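Local coordinates for protein CDP-4-keto-6-deoxy-D-glucose-3-dehydrase (Yersinia pseudotuberculosis, PDB 3BB8) that is a pyridoxal-phosphate-dependent dehydrase of the aspartate aminotransferase fold that probably acts on a CDP-linked 4-keto-6-deoxy-D-glucose in lipopolysaccharide biosynthesis, at residues M204-F216 and G227-I241. The protein carries 1 engineered substitution. Sequence-based numbering, arbitrary orientation.
With PLP (pyridoxal-5'-phosphate), chain C.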
# COMPACT_ATOMS: atom_id res chain seq x y z
N MET A 204 27.03 -0.09 -6.50
CA MET A 204 25.81 -0.58 -5.84
C MET A 204 24.63 -0.77 -6.80
O MET A 204 24.33 0.11 -7.61
CB MET A 204 25.41 0.39 -4.73
CG MET A 204 24.28 -0.10 -3.86
SD MET A 204 24.78 -1.52 -2.87
CE MET A 204 25.65 -0.73 -1.52
N ALA A 205 23.96 -1.91 -6.69
CA ALA A 205 22.82 -2.22 -7.56
C ALA A 205 21.63 -1.29 -7.33
O ALA A 205 21.24 -1.04 -6.19
CB ALA A 205 22.38 -3.66 -7.34
N GLY A 206 21.05 -0.79 -8.41
CA GLY A 206 19.91 0.10 -8.30
C GLY A 206 20.27 1.53 -8.60
O GLY A 206 19.41 2.41 -8.63
N THR A 207 21.56 1.77 -8.83
CA THR A 207 22.05 3.10 -9.12
C THR A 207 22.59 3.24 -10.55
O THR A 207 23.27 4.21 -10.87
CB THR A 207 23.14 3.50 -8.11
OG1 THR A 207 24.35 2.79 -8.39
CG2 THR A 207 22.69 3.14 -6.70
N PHE A 208 22.29 2.26 -11.40
CA PHE A 208 22.75 2.32 -12.78
C PHE A 208 21.64 2.87 -13.66
O PHE A 208 21.89 3.47 -14.71
CB PHE A 208 23.14 0.93 -13.30
CG PHE A 208 24.30 0.29 -12.57
CD1 PHE A 208 24.19 -0.12 -11.25
CD2 PHE A 208 25.51 0.08 -13.23
CE1 PHE A 208 25.25 -0.73 -10.59
CE2 PHE A 208 26.58 -0.54 -12.59
CZ PHE A 208 26.45 -0.94 -11.26
N GLY A 209 20.40 2.65 -13.23
CA GLY A 209 19.27 3.13 -14.01
C GLY A 209 18.61 4.37 -13.44
O GLY A 209 19.13 4.99 -12.51
N ASP A 210 17.46 4.72 -14.00
CA ASP A 210 16.74 5.89 -13.54
C ASP A 210 16.05 5.71 -12.19
O ASP A 210 16.18 6.57 -11.32
CB ASP A 210 15.74 6.32 -14.60
CG ASP A 210 16.38 6.45 -15.96
OD1 ASP A 210 16.32 5.48 -16.75
OD2 ASP A 210 16.97 7.51 -16.24
N ILE A 211 15.34 4.61 -12.00
CA ILE A 211 14.67 4.37 -10.71
C ILE A 211 15.07 3.00 -10.16
O ILE A 211 15.31 2.07 -10.91
CB ILE A 211 13.13 4.36 -10.83
CG1 ILE A 211 12.62 5.53 -11.68
CG2 ILE A 211 12.52 4.42 -9.45
CD1 ILE A 211 12.59 6.84 -10.96
N GLY A 212 15.12 2.90 -8.84
CA GLY A 212 15.44 1.65 -8.19
C GLY A 212 14.36 1.33 -7.16
O GLY A 212 13.72 2.24 -6.62
N THR A 213 14.14 0.04 -6.89
CA THR A 213 13.13 -0.38 -5.93
C THR A 213 13.68 -1.52 -5.07
O THR A 213 14.52 -2.30 -5.52
CB THR A 213 11.86 -0.90 -6.64
OG1 THR A 213 12.21 -2.05 -7.43
CG2 THR A 213 11.28 0.17 -7.54
N VAL A 214 13.20 -1.60 -3.83
CA VAL A 214 13.64 -2.65 -2.92
C VAL A 214 12.45 -3.01 -2.04
O VAL A 214 11.51 -2.20 -1.90
CB VAL A 214 14.84 -2.17 -2.03
CG1 VAL A 214 14.38 -1.09 -1.07
CG2 VAL A 214 15.43 -3.35 -1.27
N SER A 215 12.47 -4.21 -1.48
CA SER A 215 11.38 -4.69 -0.63
C SER A 215 11.79 -4.97 0.81
O SER A 215 12.93 -5.33 1.07
CB SER A 215 10.79 -5.96 -1.23
OG SER A 215 9.98 -6.64 -0.28
N PHE A 216 10.86 -4.84 1.75
CA PHE A 216 11.19 -5.13 3.15
C PHE A 216 10.26 -6.18 3.75
O PHE A 216 9.92 -6.13 4.94
CB PHE A 216 11.15 -3.86 4.00
CG PHE A 216 12.00 -2.76 3.46
CD1 PHE A 216 11.48 -1.47 3.34
CD2 PHE A 216 13.29 -3.01 3.02
CE1 PHE A 216 12.26 -0.44 2.80
CE2 PHE A 216 14.07 -1.98 2.48
CZ PHE A 216 13.55 -0.70 2.37
N GLY A 227 6.76 -3.47 3.64
CA GLY A 227 7.31 -2.17 3.32
C GLY A 227 8.29 -2.28 2.17
O GLY A 227 8.72 -3.38 1.82
N GLY A 228 8.64 -1.14 1.58
CA GLY A 228 9.60 -1.13 0.49
C GLY A 228 10.03 0.31 0.25
O GLY A 228 9.65 1.19 1.02
N ALA A 229 10.80 0.55 -0.82
CA ALA A 229 11.24 1.89 -1.12
C ALA A 229 11.61 2.11 -2.57
O ALA A 229 12.08 1.19 -3.26
CB ALA A 229 12.44 2.27 -0.22
N VAL A 230 11.37 3.33 -3.04
CA VAL A 230 11.73 3.74 -4.39
C VAL A 230 12.87 4.73 -4.15
O VAL A 230 12.80 5.56 -3.24
CB VAL A 230 10.56 4.45 -5.11
CG1 VAL A 230 11.01 4.93 -6.49
CG2 VAL A 230 9.39 3.50 -5.27
N PHE A 231 13.94 4.62 -4.94
CA PHE A 231 15.07 5.51 -4.81
C PHE A 231 15.57 5.92 -6.18
O PHE A 231 15.42 5.17 -7.15
CB PHE A 231 16.18 4.88 -3.96
CG PHE A 231 16.56 3.47 -4.36
CD1 PHE A 231 17.47 3.25 -5.38
CD2 PHE A 231 16.05 2.38 -3.67
CE1 PHE A 231 17.89 1.95 -5.71
CE2 PHE A 231 16.45 1.07 -3.98
CZ PHE A 231 17.38 0.86 -5.00
N THR A 232 16.13 7.12 -6.26
CA THR A 232 16.59 7.65 -7.53
C THR A 232 17.64 8.72 -7.30
O THR A 232 17.91 9.10 -6.16
CB THR A 232 15.40 8.27 -8.32
OG1 THR A 232 15.84 8.72 -9.61
CG2 THR A 232 14.81 9.45 -7.57
N GLN A 233 18.23 9.21 -8.38
CA GLN A 233 19.24 10.25 -8.27
C GLN A 233 18.67 11.52 -8.85
O GLN A 233 19.26 12.60 -8.72
CB GLN A 233 20.50 9.82 -9.02
CG GLN A 233 20.91 8.39 -8.67
CD GLN A 233 22.34 8.10 -9.03
OE1 GLN A 233 23.27 8.63 -8.41
NE2 GLN A 233 22.54 7.24 -10.03
N SER A 234 17.50 11.39 -9.46
CA SER A 234 16.81 12.51 -10.08
C SER A 234 15.78 13.18 -9.18
O SER A 234 14.86 12.53 -8.68
CB SER A 234 16.12 12.04 -11.35
OG SER A 234 15.14 12.98 -11.75
N ALA A 235 15.93 14.48 -8.99
CA ALA A 235 15.01 15.26 -8.17
C ALA A 235 13.66 15.29 -8.85
O ALA A 235 12.62 15.26 -8.20
CB ALA A 235 15.54 16.67 -7.98
N GLU A 236 13.67 15.36 -10.17
CA GLU A 236 12.42 15.38 -10.91
C GLU A 236 11.61 14.10 -10.70
O GLU A 236 10.42 14.16 -10.39
CB GLU A 236 12.69 15.57 -12.40
CG GLU A 236 11.44 15.52 -13.25
CD GLU A 236 11.77 15.73 -14.71
OE1 GLU A 236 12.90 15.37 -15.07
OE2 GLU A 236 10.92 16.24 -15.48
N LEU A 237 12.25 12.94 -10.85
CA LEU A 237 11.56 11.67 -10.65
C LEU A 237 11.10 11.53 -9.20
O LEU A 237 10.01 11.02 -8.94
CB LEU A 237 12.46 10.49 -11.03
CG LEU A 237 12.86 10.38 -12.50
CD1 LEU A 237 13.67 9.12 -12.72
CD2 LEU A 237 11.62 10.36 -13.36
N LYS A 238 11.93 11.98 -8.27
CA LYS A 238 11.61 11.91 -6.86
C LYS A 238 10.31 12.67 -6.59
O LYS A 238 9.45 12.19 -5.84
CB LYS A 238 12.76 12.52 -6.06
CG LYS A 238 12.60 12.50 -4.54
CD LYS A 238 11.67 13.59 -4.06
CE LYS A 238 11.74 13.74 -2.56
NZ LYS A 238 10.94 14.90 -2.08
N SER A 239 10.17 13.84 -7.21
CA SER A 239 8.96 14.63 -7.02
C SER A 239 7.73 13.98 -7.65
O SER A 239 6.66 14.02 -7.06
CB SER A 239 9.13 16.04 -7.59
OG SER A 239 9.89 16.82 -6.69
N ILE A 240 7.89 13.40 -8.83
CA ILE A 240 6.78 12.72 -9.48
C ILE A 240 6.31 11.54 -8.61
O ILE A 240 5.13 11.43 -8.31
CB ILE A 240 7.18 12.20 -10.90
CG1 ILE A 240 7.14 13.34 -11.93
CG2 ILE A 240 6.19 11.14 -11.38
CD1 ILE A 240 7.91 14.56 -11.54
N ILE A 241 7.27 10.70 -8.20
CA ILE A 241 7.00 9.51 -7.37
C ILE A 241 6.20 9.86 -6.13
O ILE A 241 5.14 9.28 -5.88
CB ILE A 241 8.31 8.84 -6.85
CG1 ILE A 241 9.31 8.66 -7.99
CG2 ILE A 241 7.99 7.47 -6.21
CD1 ILE A 241 8.88 7.71 -9.03
N1 PLP C . 10.14 -8.24 -7.08
C2 PLP C . 10.89 -9.31 -6.62
C2A PLP C . 11.94 -9.89 -7.55
C3 PLP C . 10.67 -9.82 -5.30
O3 PLP C . 11.38 -10.86 -4.81
C4 PLP C . 9.65 -9.22 -4.44
C4A PLP C . 9.47 -9.79 -3.00
C5 PLP C . 8.90 -8.12 -4.98
C6 PLP C . 9.18 -7.66 -6.33
C5A PLP C . 7.82 -7.35 -4.30
O4P PLP C . 8.00 -7.19 -2.96
P PLP C . 6.86 -7.33 -1.84
O1P PLP C . 7.40 -6.61 -0.62
O2P PLP C . 6.73 -8.94 -1.57
O3P PLP C . 5.54 -6.75 -2.35
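Gly-206, in the type II turn from Met-204 to Thr-207, meets the rim of the Phe-231 ring: its carbonyl O lies 3.3 Å from Phe-231 CE1, near the ring plane. Further on, the carbonyl O of Asp-210 accepts a hydrogen bond from Thr-232 OG1 (2.8 Å), which arrives nearly in line with the C=O. The same OG1 takes the N-H of Ser-234 in an ST turn; Ser-234 in turn caps the helix that follows, its OG receiving Leu-237 N at 3.0 Å. Ile-211 sends CG2 against Val-230 CG1, while its CD1 packs beside Leu-237 CB and near Ile-241 CD1 of that helix, with Ala-93 of helix 86-96 also touching the Ile-211 side chain.

Gly-212 pairs with Phe-231 through two backbone hydrogen bonds, and Phe-231 folds its ring back over this neighbour. With chi1 at 49°, CG sits between backbone N and carbonyl carbon, and Gly-212 CA lies over the face in a CH-pi contact, 3.9 Å from the ring centroid. With no side chain on Gly-212, its backbone lies against the ring face, Gly-212 C 3.6 Å above the plane and over its centre. Val-214 CB comes to the ring edge, and its backbone pairs with that of Ala-229.

On the other face of the sheet, Ser-215 OG, anti to the backbone N (chi1 165°), hydrogen-bonds the cofactor phosphate at O1P (2.6 Å). Phe-216 donates its N-H to Gly-227 O at 2.6 Å and lays its ring obliquely along Gly-228, with CE1 4.1 Å from Ala-229 CB. Strand 228-232 thus runs antiparallel to both 211-215 (at 159°) and 79-83 in a largely parallel central sheet, as in the aspartate aminotransferase fold; Ser-215 binds the phosphate, and Gly-86 N and Ser-87 OG also hydrogen-bond the cofactor.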